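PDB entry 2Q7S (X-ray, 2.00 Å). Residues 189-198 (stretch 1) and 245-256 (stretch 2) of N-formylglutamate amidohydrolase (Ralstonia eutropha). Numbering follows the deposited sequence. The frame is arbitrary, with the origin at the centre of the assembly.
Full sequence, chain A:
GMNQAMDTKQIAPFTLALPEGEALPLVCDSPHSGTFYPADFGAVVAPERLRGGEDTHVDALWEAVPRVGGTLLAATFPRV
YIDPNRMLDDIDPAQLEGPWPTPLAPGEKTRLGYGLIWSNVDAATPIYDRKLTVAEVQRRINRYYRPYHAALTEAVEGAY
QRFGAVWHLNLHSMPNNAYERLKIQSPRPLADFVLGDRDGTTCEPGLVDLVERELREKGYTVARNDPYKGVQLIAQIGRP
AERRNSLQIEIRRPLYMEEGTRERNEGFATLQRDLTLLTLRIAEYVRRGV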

ATOM      1  N   PRO A 189      11.533  -2.902 -19.380  1.00 17.40           N
ATOM      2  CA  PRO A 189      11.716  -2.027 -18.213  1.00 15.07           C
ATOM      3  C   PRO A 189      10.483  -1.904 -17.329  1.00 15.90           C
ATOM      4  O   PRO A 189       9.330  -1.949 -17.802  1.00 16.57           O
ATOM      5  CB  PRO A 189      12.037  -0.670 -18.822  1.00 17.28           C
ATOM      6  CG  PRO A 189      11.418  -0.704 -20.167  1.00 19.17           C
ATOM      7  CD  PRO A 189      11.470  -2.140 -20.632  1.00 18.38           C
ATOM      8  N   LEU A 190      10.750  -1.709 -16.041  1.00 14.31           N
ATOM      9  CA  LEU A 190       9.757  -1.419 -15.044  1.00 17.29           C
ATOM     10  C   LEU A 190       8.942  -0.194 -15.451  1.00 20.65           C
ATOM     11  O   LEU A 190       9.522   0.806 -15.872  1.00 22.04           O
ATOM     12  CB  LEU A 190      10.470  -1.133 -13.728  1.00 18.18           C
ATOM     13  CG  LEU A 190       9.549  -1.003 -12.550  1.00  9.68           C
ATOM     14  CD1 LEU A 190       8.796  -2.344 -12.265  1.00 16.14           C
ATOM     15  CD2 LEU A 190      10.333  -0.588 -11.323  1.00 14.85           C
ATOM     16  N   ALA A 191       7.603  -0.293 -15.343  1.00 20.14           N
ATOM     17  CA  ALA A 191       6.718   0.790 -15.763  1.00 16.09           C
ATOM     18  C   ALA A 191       6.730   1.880 -14.685  1.00 13.96           C
ATOM     19  O   ALA A 191       7.226   1.694 -13.549  1.00 13.04           O
ATOM     20  CB  ALA A 191       5.320   0.273 -16.012  1.00 11.85           C
ATOM     21  N   ASP A 192       6.174   3.028 -15.047  1.00 12.21           N
ATOM     22  CA  ASP A 192       6.045   4.105 -14.122  1.00  9.60           C
ATOM     23  C   ASP A 192       4.961   3.783 -13.089  1.00 12.41           C
ATOM     24  O   ASP A 192       5.086   4.184 -11.937  1.00 11.77           O
ATOM     25  CB  ASP A 192       5.706   5.400 -14.857  1.00  9.39           C
ATOM     26  CG  ASP A 192       6.811   5.878 -15.747  1.00 13.69           C
ATOM     27  OD1 ASP A 192       7.968   5.700 -15.374  1.00 15.50           O
ATOM     28  OD2 ASP A 192       6.512   6.472 -16.793  1.00 13.01           O
ATOM     29  N   PHE A 193       3.889   3.126 -13.543  1.00 12.02           N
ATOM     30  CA  PHE A 193       2.754   2.652 -12.720  1.00 12.30           C
ATOM     31  C   PHE A 193       2.596   1.182 -12.986  1.00 15.42           C
ATOM     32  O   PHE A 193       2.614   0.769 -14.146  1.00 16.51           O
ATOM     33  CB  PHE A 193       1.457   3.321 -13.122  1.00 15.81           C
ATOM     34  CG  PHE A 193       1.325   4.715 -12.607  1.00 13.32           C
ATOM     35  CD1 PHE A 193       1.948   5.762 -13.244  1.00 17.44           C
ATOM     36  CD2 PHE A 193       0.607   4.970 -11.438  1.00 15.36           C
ATOM     37  CE1 PHE A 193       1.875   7.057 -12.733  1.00 16.94           C
ATOM     38  CE2 PHE A 193       0.495   6.295 -10.950  1.00 17.71           C
ATOM     39  CZ  PHE A 193       1.128   7.303 -11.593  1.00 19.33           C
ATOM     40  N   VAL A 194       2.462   0.394 -11.929  1.00 13.39           N
ATOM     41  CA  VAL A 194       2.059  -0.998 -12.012  1.00 17.07           C
ATOM     42  C   VAL A 194       0.725  -1.129 -11.293  1.00 16.82           C
ATOM     43  O   VAL A 194       0.558  -0.622 -10.158  1.00 16.46           O
ATOM     44  CB  VAL A 194       3.124  -2.001 -11.410  1.00 11.31           C
ATOM     45  CG1 VAL A 194       2.655  -3.468 -11.521  1.00 14.67           C
ATOM     46  CG2 VAL A 194       4.478  -1.827 -12.117  1.00 15.12           C
ATOM     47  N   LEU A 195      -0.213  -1.773 -11.980  1.00 13.33           N
ATOM     48  CA  LEU A 195      -1.582  -1.993 -11.478  1.00 15.95           C
ATOM     49  C   LEU A 195      -1.767  -3.493 -11.231  1.00 15.32           C
ATOM     50  O   LEU A 195      -1.675  -4.272 -12.136  1.00 14.67           O
ATOM     51  CB  LEU A 195      -2.591  -1.517 -12.523  1.00 16.94           C
ATOM     52  CG  LEU A 195      -2.456  -0.073 -12.956  1.00 14.63           C
ATOM     53  CD1 LEU A 195      -3.513   0.282 -14.048  1.00 13.74           C
ATOM     54  CD2 LEU A 195      -2.539   0.873 -11.754  1.00 18.64           C
ATOM     55  N   GLY A 196      -1.969  -3.878  -9.976  1.00 16.35           N
ATOM     56  CA  GLY A 196      -2.171  -5.268  -9.607  1.00 17.48           C
ATOM     57  C   GLY A 196      -3.621  -5.518  -9.229  1.00 17.39           C
ATOM     58  O   GLY A 196      -4.170  -4.865  -8.352  1.00 15.21           O
ATOM     59  N   ASP A 197      -4.224  -6.493  -9.910  1.00 17.24           N
ATOM     60  CA  ASP A 197      -5.584  -6.905  -9.638  1.00 16.99           C
ATOM     61  C   ASP A 197      -5.689  -8.444  -9.728  1.00 18.58           C
ATOM     62  O   ASP A 197      -6.747  -8.992 -10.070  1.00 17.14           O
ATOM     63  CB  ASP A 197      -6.512  -6.166 -10.602  1.00 19.36           C
ATOM     64  CG  ASP A 197      -6.274  -6.565 -12.116  1.00 20.17           C
ATOM     65  OD1 ASP A 197      -5.413  -7.427 -12.439  1.00 20.12           O
ATOM     66  OD2 ASP A 197      -7.013  -6.059 -12.986  1.00 28.15           O
ATOM     67  N   ARG A 198      -4.578  -9.124  -9.410  1.00 17.41           N
ATOM     68  CA  ARG A 198      -4.481 -10.599  -9.351  1.00 18.96           C
ATOM     69  C   ARG A 198      -4.950 -11.159 -10.677  1.00 17.27           C
ATOM     70  O   ARG A 198      -5.921 -11.880 -10.737  1.00 19.20           O
ATOM     71  CB  ARG A 198      -5.291 -11.179  -8.153  1.00 21.13           C
ATOM     72  CG  ARG A 198      -4.977 -10.485  -6.823  1.00 27.72           C
ATOM     73  CD  ARG A 198      -3.742 -11.003  -6.177  1.00 29.96           C
ATOM     74  NE  ARG A 198      -3.999 -12.342  -5.694  1.00 31.85           N
ATOM     75  CZ  ARG A 198      -3.402 -12.930  -4.673  1.00 28.85           C
ATOM     76  NH1 ARG A 198      -2.439 -12.337  -3.970  1.00 24.50           N
ATOM     77  NH2 ARG A 198      -3.782 -14.156  -4.360  1.00 36.50           N
ATOM     78  N   ASN A 245     -14.460  -4.097  -5.095  1.00 14.61           N
ATOM     79  CA  ASN A 245     -13.351  -4.005  -6.055  1.00 14.65           C
ATOM     80  C   ASN A 245     -12.094  -3.548  -5.343  1.00 15.31           C
ATOM     81  O   ASN A 245     -12.139  -2.649  -4.523  1.00 17.91           O
ATOM     82  CB  ASN A 245     -13.699  -2.999  -7.175  1.00 14.14           C
ATOM     83  CG  ASN A 245     -14.987  -3.348  -7.896  1.00 12.09           C
ATOM     84  OD1 ASN A 245     -15.003  -4.199  -8.783  1.00 20.12           O
ATOM     85  ND2 ASN A 245     -16.090  -2.766  -7.433  1.00 14.40           N
ATOM     86  N   SER A 246     -10.970  -4.136  -5.703  1.00 16.54           N
ATOM     87  CA  SER A 246      -9.694  -3.733  -5.147  1.00 16.84           C
ATOM     88  C   SER A 246      -8.641  -3.723  -6.279  1.00 14.90           C
ATOM     89  O   SER A 246      -8.526  -4.673  -7.136  1.00 13.77           O
ATOM     90  CB  SER A 246      -9.292  -4.682  -4.018  1.00 18.15           C
ATOM     91  OG  SER A 246      -8.260  -4.186  -3.191  1.00 12.75           O
ATOM     92  N   LEU A 247      -7.843  -2.679  -6.238  1.00 12.69           N
ATOM     93  CA  LEU A 247      -6.736  -2.460  -7.186  1.00 13.84           C
ATOM     94  C   LEU A 247      -5.468  -1.986  -6.452  1.00 16.32           C
ATOM     95  O   LEU A 247      -5.499  -0.971  -5.767  1.00 18.71           O
ATOM     96  CB  LEU A 247      -7.182  -1.399  -8.206  1.00 15.14           C
ATOM     97  CG  LEU A 247      -6.176  -1.070  -9.324  1.00 12.61           C
ATOM     98  CD1 LEU A 247      -5.930  -2.344 -10.182  1.00 12.87           C
ATOM     99  CD2 LEU A 247      -6.745   0.099 -10.150  1.00 16.44           C
ATOM    100  N   GLN A 248      -4.343  -2.693  -6.596  1.00 17.72           N
ATOM    101  CA  GLN A 248      -3.085  -2.202  -6.020  1.00 18.33           C
ATOM    102  C   GLN A 248      -2.421  -1.303  -7.061  1.00 18.69           C
ATOM    103  O   GLN A 248      -2.317  -1.674  -8.218  1.00 15.84           O
ATOM    104  CB  GLN A 248      -2.191  -3.368  -5.653  1.00 17.90           C
ATOM    105  CG  GLN A 248      -1.013  -3.009  -4.797  1.00 18.71           C
ATOM    106  CD  GLN A 248      -0.345  -4.209  -4.158  1.00 23.93           C
ATOM    107  OE1 GLN A 248      -1.005  -5.101  -3.622  1.00 24.96           O
ATOM    108  NE2 GLN A 248       0.977  -4.239  -4.217  1.00 26.93           N
ATOM    109  N   ILE A 249      -2.005  -0.103  -6.675  1.00 17.11           N
ATOM    110  CA  ILE A 249      -1.303   0.820  -7.602  1.00 17.99           C
ATOM    111  C   ILE A 249       0.092   1.165  -7.104  1.00 19.86           C
ATOM    112  O   ILE A 249       0.252   1.741  -5.971  1.00 13.86           O
ATOM    113  CB  ILE A 249      -2.079   2.171  -7.797  1.00 19.09           C
ATOM    114  CG1 ILE A 249      -3.531   1.904  -8.244  1.00 17.84           C
ATOM    115  CG2 ILE A 249      -1.317   3.067  -8.787  1.00 17.10           C
ATOM    116  CD1 ILE A 249      -4.348   3.176  -8.599  1.00 18.70           C
ATOM    117  N   GLU A 250       1.091   0.899  -7.957  1.00 19.21           N
ATOM    118  CA  GLU A 250       2.505   1.115  -7.599  1.00 20.95           C
ATOM    119  C   GLU A 250       3.151   2.184  -8.477  1.00 19.41           C
ATOM    120  O   GLU A 250       3.067   2.099  -9.659  1.00 14.32           O
ATOM    121  CB  GLU A 250       3.278  -0.194  -7.768  1.00 22.12           C
ATOM    122  CG  GLU A 250       2.782  -1.345  -6.940  1.00 22.94           C
ATOM    123  CD  GLU A 250       3.614  -1.630  -5.735  1.00 21.83           C
ATOM    124  OE1 GLU A 250       4.638  -0.943  -5.523  1.00 31.40           O
ATOM    125  OE2 GLU A 250       3.228  -2.534  -4.974  1.00 31.53           O
ATOM    126  N   ILE A 251       3.798   3.175  -7.867  1.00 19.07           N
ATOM    127  CA  ILE A 251       4.451   4.256  -8.554  1.00 16.78           C
ATOM    128  C   ILE A 251       5.984   4.124  -8.471  1.00 15.23           C
ATOM    129  O   ILE A 251       6.575   4.077  -7.376  1.00 15.54           O
ATOM    130  CB  ILE A 251       4.013   5.621  -7.906  1.00 15.52           C
ATOM    131  CG1 ILE A 251       2.499   5.799  -7.984  1.00 17.80           C
ATOM    132  CG2 ILE A 251       4.693   6.811  -8.517  1.00 15.77           C
ATOM    133  CD1 ILE A 251       2.036   7.076  -7.366  1.00 16.37           C
ATOM    134  N   ARG A 252       6.645   4.143  -9.624  1.00 13.21           N
ATOM    135  CA  ARG A 252       8.112   4.168  -9.683  1.00 10.69           C
ATOM    136  C   ARG A 252       8.628   5.444  -8.949  1.00 10.42           C
ATOM    137  O   ARG A 252       8.409   6.576  -9.344  1.00 13.16           O
ATOM    138  CB  ARG A 252       8.574   4.141 -11.141  1.00 12.87           C
ATOM    139  CG  ARG A 252      10.005   3.716 -11.414  1.00 13.53           C
ATOM    140  CD  ARG A 252      10.207   3.432 -12.913  1.00 13.23           C
ATOM    141  NE  ARG A 252      10.014   4.604 -13.778  1.00 17.47           N
ATOM    142  CZ  ARG A 252      10.997   5.433 -14.131  1.00 18.98           C
ATOM    143  NH1 ARG A 252      12.223   5.267 -13.659  1.00 20.04           N
ATOM    144  NH2 ARG A 252      10.756   6.439 -14.945  1.00 19.72           N
ATOM    145  N   ARG A 253       9.368   5.221  -7.885  1.00 14.13           N
ATOM    146  CA  ARG A 253       9.827   6.250  -6.956  1.00 12.76           C
ATOM    147  C   ARG A 253      10.574   7.434  -7.534  1.00 14.32           C
ATOM    148  O   ARG A 253      10.333   8.555  -7.067  1.00 16.74           O
ATOM    149  CB  ARG A 253      10.664   5.592  -5.833  1.00 10.54           C
ATOM    150  CG  ARG A 253       9.795   4.975  -4.758  1.00 11.50           C
ATOM    151  CD  ARG A 253      10.616   4.072  -3.832  1.00 11.89           C
ATOM    152  NE  ARG A 253       9.786   3.261  -2.954  1.00 13.08           N
ATOM    153  CZ  ARG A 253      10.293   2.267  -2.220  1.00  5.32           C
ATOM    154  NH1 ARG A 253      11.584   2.039  -2.250  1.00 12.60           N
ATOM    155  NH2 ARG A 253       9.522   1.559  -1.445  1.00  9.67           N
ATOM    156  N   PRO A 254      11.469   7.219  -8.546  1.00 15.62           N
ATOM    157  CA  PRO A 254      12.205   8.330  -9.165  1.00 16.89           C
ATOM    158  C   PRO A 254      11.311   9.414  -9.704  1.00 14.38           C
ATOM    159  O   PRO A 254      11.722  10.568  -9.761  1.00 14.02           O
ATOM    160  CB  PRO A 254      13.021   7.666 -10.290  1.00 16.48           C
ATOM    161  CG  PRO A 254      13.191   6.341  -9.897  1.00 18.40           C
ATOM    162  CD  PRO A 254      11.896   5.947  -9.138  1.00 16.03           C
ATOM    163  N   LEU A 255      10.082   9.043 -10.040  1.00 18.71           N
ATOM    164  CA  LEU A 255       9.064   9.989 -10.496  1.00 16.41           C
ATOM    165  C   LEU A 255       8.768  11.129  -9.523  1.00 15.43           C
ATOM    166  O   LEU A 255       8.227  12.142  -9.922  1.00 18.00           O
ATOM    167  CB  LEU A 255       7.754   9.258 -10.782  1.00 18.09           C
ATOM    168  CG  LEU A 255       7.731   8.260 -11.945  1.00 19.26           C
ATOM    169  CD1 LEU A 255       6.334   7.699 -12.083  1.00 19.69           C
ATOM    170  CD2 LEU A 255       8.146   8.931 -13.213  1.00 19.52           C
ATOM    171  N   TYR A 256       9.035  10.939  -8.238  1.00 16.42           N
ATOM    172  CA  TYR A 256       8.672  11.953  -7.250  1.00 15.49           C
ATOM    173  C   TYR A 256       9.668  12.223  -6.130  1.00 14.08           C
ATOM    174  O   TYR A 256       9.589  13.277  -5.517  1.00 13.68           O
ATOM    175  CB  TYR A 256       7.293  11.615  -6.651  1.00 16.62           C
ATOM    176  CG  TYR A 256       7.253  10.445  -5.717  1.00 14.25           C
ATOM    177  CD1 TYR A 256       7.010   9.171  -6.193  1.00 15.24           C
ATOM    178  CD2 TYR A 256       7.427  10.625  -4.367  1.00 16.85           C
ATOM    179  CE1 TYR A 256       6.924   8.097  -5.320  1.00 19.57           C
ATOM    180  CE2 TYR A 256       7.383   9.578  -3.490  1.00 15.52           C
ATOM    181  CZ  TYR A 256       7.114   8.294  -3.976  1.00  7.50           C
ATOM    182  OH  TYR A 256       7.049   7.245  -3.084  1.00 16.60           O
TER

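The strongest polar anchor lies at one end of the ladder, where Asp-192 meets Arg-252 twice. Asp-192 OD1 forms a salt bridge with Arg-252 NE at 2.8 Å and also accepts a hydrogen bond from Arg-252 NH2 at 2.9 Å, so one carboxylate oxygen serves two guanidinium nitrogens. The backbones join at the same place: Arg-252 N donates to Asp-192 O at 2.8 Å, almost linearly. Asp-192 OD2 and Arg-252 NH1 find partners elsewhere in the structure, which leaves the buried carboxylate and the partly exposed guanidinium with partners. Ala-191 O, 3.5 Å from Arg-252 CD, is buried without one.

From here the strands run antiparallel, in a register that alternates hydrogen-bonded and non-hydrogen-bonded pairs. Val-194 N reaches Glu-250 O at 2.9 Å, and Glu-250 N returns to Val-194 O at 2.7 Å. Two residues on, Gly-196 N to Gln-248 O and Gln-248 N to Gly-196 O, both 2.8 Å, repeat the motif. Between these rungs, CA-H...O contacts use the same carbonyls, the shortest from Phe-193 CA to Glu-250 O at 3.1 Å.

The two faces follow different rules. Phe-193, Leu-195, Ile-249 and Ile-251 share an apolar one. The Phe-193 ring, with chi1 in m, spans both isoleucines: its CE2 lies 3.6 Å from Ile-251 CG1, and Ile-249 CG2 meets the ring edge at CD2, 3.8 Å away. Leu-195 CD2 packs on Ile-249 CG1 at 3.8 Å. The beta-branched isoleucines suit extended backbone.

On the other face, Val-194 sits across from Glu-250 and Gly-196, contributing backbone only, from Gln-248. The polar ends lead away from stretch 1, Gln-248 NE2 donating to Glu-250 OE2 at 2.9 Å, so these two atoms are matched within one strand. Beyond the ladder, Leu-255 CD1 covers Asp-192 CB at 3.7 Å. In all, the contact buries 678 Å², both sides summed.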